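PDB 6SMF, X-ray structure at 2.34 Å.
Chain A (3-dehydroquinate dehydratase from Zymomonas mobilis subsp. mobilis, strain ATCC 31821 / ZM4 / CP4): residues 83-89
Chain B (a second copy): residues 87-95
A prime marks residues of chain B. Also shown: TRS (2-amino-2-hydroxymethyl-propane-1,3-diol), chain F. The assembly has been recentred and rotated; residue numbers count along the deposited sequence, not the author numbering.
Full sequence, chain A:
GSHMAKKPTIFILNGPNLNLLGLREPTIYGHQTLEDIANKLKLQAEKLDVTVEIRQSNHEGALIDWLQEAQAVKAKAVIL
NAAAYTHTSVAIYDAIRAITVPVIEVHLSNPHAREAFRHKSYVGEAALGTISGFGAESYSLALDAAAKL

Chain A, residues 83-89: AAYTHTS
Chain B 87-95: HTSVAIYDA

At the centre of this contact a single methyl group meets the first turn of a helix. Ala84 points its CA-to-CB bond toward chain B, and its CB lies 3.4 Å from Ala91′ CA, 3.8 Å from Ala91′ CB and 3.5 Å from Val90′ CG1. Ala91′ and Val90′ also point toward the other stretch. Because alanine carries nothing beyond CB on both sides, the backbones come close: Ala84 CA and Ala91′ CA are 4.8 Å apart, which sets the register. The 285 Å² buried between the stretches, both sides summed, is tied together by packing and water, with no direct hydrogen bond crossing it.

Around this centre, larger side chains fill in. Val90′, with chi1 in t (178°), reaches Ala84 with CG1 and Thr88 with CG2; Thr88 CG2 lies 3.6 Å from Val90′ CG2 and 3.7 Å from Thr88′ O. A branched valine suits this place, since its two methyls meet different neighbours. His87 also points toward chain B (chi1 m, -41°; chi2 -55°), and Val90′ CG1 sits near the plane of its ring, at the edge, 4.5 Å from His87 CD2. Tyr85 starts out directed away, but its m rotamer (chi1 -70°, chi2 -42°) brings the ring back, so that Tyr85 CE1 packs 3.7 Å from Ala91′ CB in an oblique approach.

The backbones hold these groups in place. Ala83 has the unusual phi/psi of 46/-129; residues 84 to 87 then adopt helical angles, from -63/-26 at Ala84 to -96/-8 at His87, without the regular helical bonds. Thr86 N donates to Ala83 O (3.0 Å), and Thr86 OG1, with chi1 in m, donates to the same Ala83 O (2.6 Å). His87 N bonds to Ala84 O at 3.2 Å; Tyr85 O accepts from Thr88 N (3.1 Å) and Ser89 N (2.9 Å). In chain B a helix runs from Val90′ through Ala95′ and onward. Ser89′ (phi/psi -91/94, chi1 t) is its N-cap: a short hydroxyl side chain can fold back to a free amide of the first turn, and Ser89′ OG accepts from Ile92′ N at 2.8 Å. Asp94′ N to Val90′ O (2.9 Å) continues the helix, whose turn places Val90′, Ala91′ and Asp94′ toward chain A while Ile92′ points away.

At the polar edge, Asp94′ (chi1 m, -89°; chi2 -10°) brings OD2 to 3.6 Å from Ala84 CB. Water 1 accepts from Ala84 N (3.1 Å) and donates to Asp94′ OD2 (3.0 Å), so the carboxylate answers a backbone amide through one water. Water 2 accepts from Ala91′ N (3.2 Å) and forms a weak bond with Thr88 OG1 (3.3 Å). Thr88 and Thr88′ both have chi1 in p and hold one TRS molecule, probably from the crystallisation liquor: Thr88 OG1 is hydrogen-bonded to TRS O1 (2.7 Å), and Thr88′ OG1 to TRS O3 (2.9 Å). Threonine suits position 88 of chain A, where Thr88 CG2 packs on Val90′ while Thr88 OG1 faces TRS and water; in chain B the hydroxyl of Thr88′ meets the TRS, and its backbone O meets the methyl of Thr88.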

# COMPACT_ATOMS: atom_id res chain seq x y z
N ALA A 83 2.63 -14.99 22.46
CA ALA A 83 2.11 -15.84 21.35
C ALA A 83 1.42 -14.95 20.30
O ALA A 83 2.06 -13.93 19.90
CB ALA A 83 1.21 -16.91 21.88
N ALA A 84 0.18 -15.24 19.87
CA ALA A 84 -0.45 -14.50 18.75
C ALA A 84 -0.64 -13.02 19.12
O ALA A 84 -0.70 -12.24 18.22
CB ALA A 84 -1.76 -15.09 18.35
N TYR A 85 -0.76 -12.67 20.40
CA TYR A 85 -1.05 -11.27 20.79
C TYR A 85 0.20 -10.43 20.49
O TYR A 85 0.06 -9.19 20.43
CB TYR A 85 -1.50 -11.16 22.26
CG TYR A 85 -2.87 -11.72 22.57
CD1 TYR A 85 -3.94 -11.51 21.73
CD2 TYR A 85 -3.10 -12.46 23.73
CE1 TYR A 85 -5.20 -12.01 22.02
CE2 TYR A 85 -4.34 -12.98 24.02
CZ TYR A 85 -5.40 -12.76 23.16
OH TYR A 85 -6.65 -13.26 23.42
N THR A 86 1.37 -11.05 20.34
CA THR A 86 2.62 -10.36 19.93
C THR A 86 2.37 -9.52 18.67
O THR A 86 2.94 -8.44 18.55
CB THR A 86 3.77 -11.30 19.53
OG1 THR A 86 4.07 -12.36 20.47
CG2 THR A 86 4.98 -10.44 19.23
N HIS A 87 1.50 -10.00 17.77
CA HIS A 87 1.27 -9.44 16.43
C HIS A 87 0.06 -8.50 16.42
O HIS A 87 -0.07 -7.77 15.44
CB HIS A 87 1.15 -10.56 15.39
CG HIS A 87 2.16 -11.64 15.60
ND1 HIS A 87 3.53 -11.39 15.66
CD2 HIS A 87 1.98 -12.95 15.85
CE1 HIS A 87 4.17 -12.50 15.95
NE2 HIS A 87 3.24 -13.49 16.08
N THR A 88 -0.72 -8.40 17.50
CA THR A 88 -1.97 -7.59 17.51
C THR A 88 -1.97 -6.55 18.64
O THR A 88 -2.72 -5.56 18.53
CB THR A 88 -3.20 -8.52 17.56
OG1 THR A 88 -3.17 -9.28 18.75
CG2 THR A 88 -3.23 -9.57 16.47
N SER A 89 -1.23 -6.74 19.73
CA SER A 89 -1.52 -6.01 21.00
C SER A 89 -0.73 -4.71 21.13
O SER A 89 0.36 -4.71 21.67
CB SER A 89 -1.37 -6.87 22.21
OG SER A 89 -1.92 -6.14 23.31
N HIS B 87 -12.15 -10.47 12.57
CA HIS B 87 -11.36 -9.57 11.71
C HIS B 87 -10.06 -9.15 12.41
O HIS B 87 -9.20 -8.62 11.69
CB HIS B 87 -12.19 -8.38 11.26
CG HIS B 87 -13.58 -8.76 10.88
ND1 HIS B 87 -13.83 -9.70 9.90
CD2 HIS B 87 -14.77 -8.40 11.40
CE1 HIS B 87 -15.14 -9.92 9.84
NE2 HIS B 87 -15.74 -9.13 10.74
N THR B 88 -9.85 -9.48 13.68
CA THR B 88 -8.66 -8.98 14.46
C THR B 88 -7.87 -10.15 15.08
O THR B 88 -6.71 -9.97 15.34
CB THR B 88 -9.13 -8.00 15.54
OG1 THR B 88 -10.04 -8.62 16.45
CG2 THR B 88 -9.94 -6.86 14.98
N SER B 89 -8.46 -11.31 15.33
CA SER B 89 -7.87 -12.31 16.25
C SER B 89 -6.97 -13.32 15.54
O SER B 89 -7.45 -14.39 15.11
CB SER B 89 -8.92 -13.01 17.05
OG SER B 89 -8.26 -13.76 18.05
N VAL B 90 -5.68 -13.02 15.52
CA VAL B 90 -4.62 -14.02 15.22
C VAL B 90 -4.68 -15.13 16.27
O VAL B 90 -4.46 -16.29 15.93
CB VAL B 90 -3.23 -13.38 15.16
CG1 VAL B 90 -2.16 -14.41 14.91
CG2 VAL B 90 -3.16 -12.30 14.09
N ALA B 91 -5.09 -14.82 17.48
CA ALA B 91 -5.09 -15.77 18.60
C ALA B 91 -6.15 -16.83 18.35
O ALA B 91 -5.89 -18.03 18.63
CB ALA B 91 -5.25 -15.05 19.91
N ILE B 92 -7.32 -16.42 17.84
CA ILE B 92 -8.41 -17.40 17.52
C ILE B 92 -8.00 -18.23 16.32
O ILE B 92 -8.31 -19.41 16.31
CB ILE B 92 -9.75 -16.69 17.34
CG1 ILE B 92 -10.29 -16.26 18.70
CG2 ILE B 92 -10.75 -17.54 16.57
CD1 ILE B 92 -11.34 -15.20 18.58
N TYR B 93 -7.29 -17.63 15.35
CA TYR B 93 -6.78 -18.35 14.16
C TYR B 93 -5.87 -19.47 14.66
O TYR B 93 -6.01 -20.60 14.19
CB TYR B 93 -6.08 -17.35 13.22
CG TYR B 93 -5.11 -17.97 12.24
CD1 TYR B 93 -3.79 -18.16 12.58
CD2 TYR B 93 -5.50 -18.34 10.98
CE1 TYR B 93 -2.88 -18.71 11.70
CE2 TYR B 93 -4.61 -18.89 10.06
CZ TYR B 93 -3.28 -19.07 10.42
OH TYR B 93 -2.32 -19.61 9.60
N ASP B 94 -5.00 -19.17 15.62
CA ASP B 94 -4.01 -20.13 16.15
C ASP B 94 -4.72 -21.25 16.94
O ASP B 94 -4.32 -22.44 16.80
CB ASP B 94 -2.97 -19.41 17.01
CG ASP B 94 -1.79 -18.91 16.22
OD1 ASP B 94 -1.67 -19.27 15.07
OD2 ASP B 94 -0.98 -18.21 16.79
N ALA B 95 -5.73 -20.90 17.72
CA ALA B 95 -6.53 -21.84 18.53
C ALA B 95 -7.17 -22.86 17.60
O ALA B 95 -6.99 -24.05 17.81
CB ALA B 95 -7.56 -21.09 19.35
C TRS F . -7.12 -7.44 19.63
C1 TRS F . -5.74 -6.83 19.83
C2 TRS F . -8.15 -6.37 19.19
C3 TRS F . -7.04 -8.60 18.62
N TRS F . -7.53 -7.98 20.98
O1 TRS F . -4.81 -7.79 20.30
O2 TRS F . -8.35 -5.35 20.18
O3 TRS F . -8.22 -9.39 18.51
O HOH W 1 -1.32 -17.94 19.77
O HOH W 2 -5.34 -11.76 18.48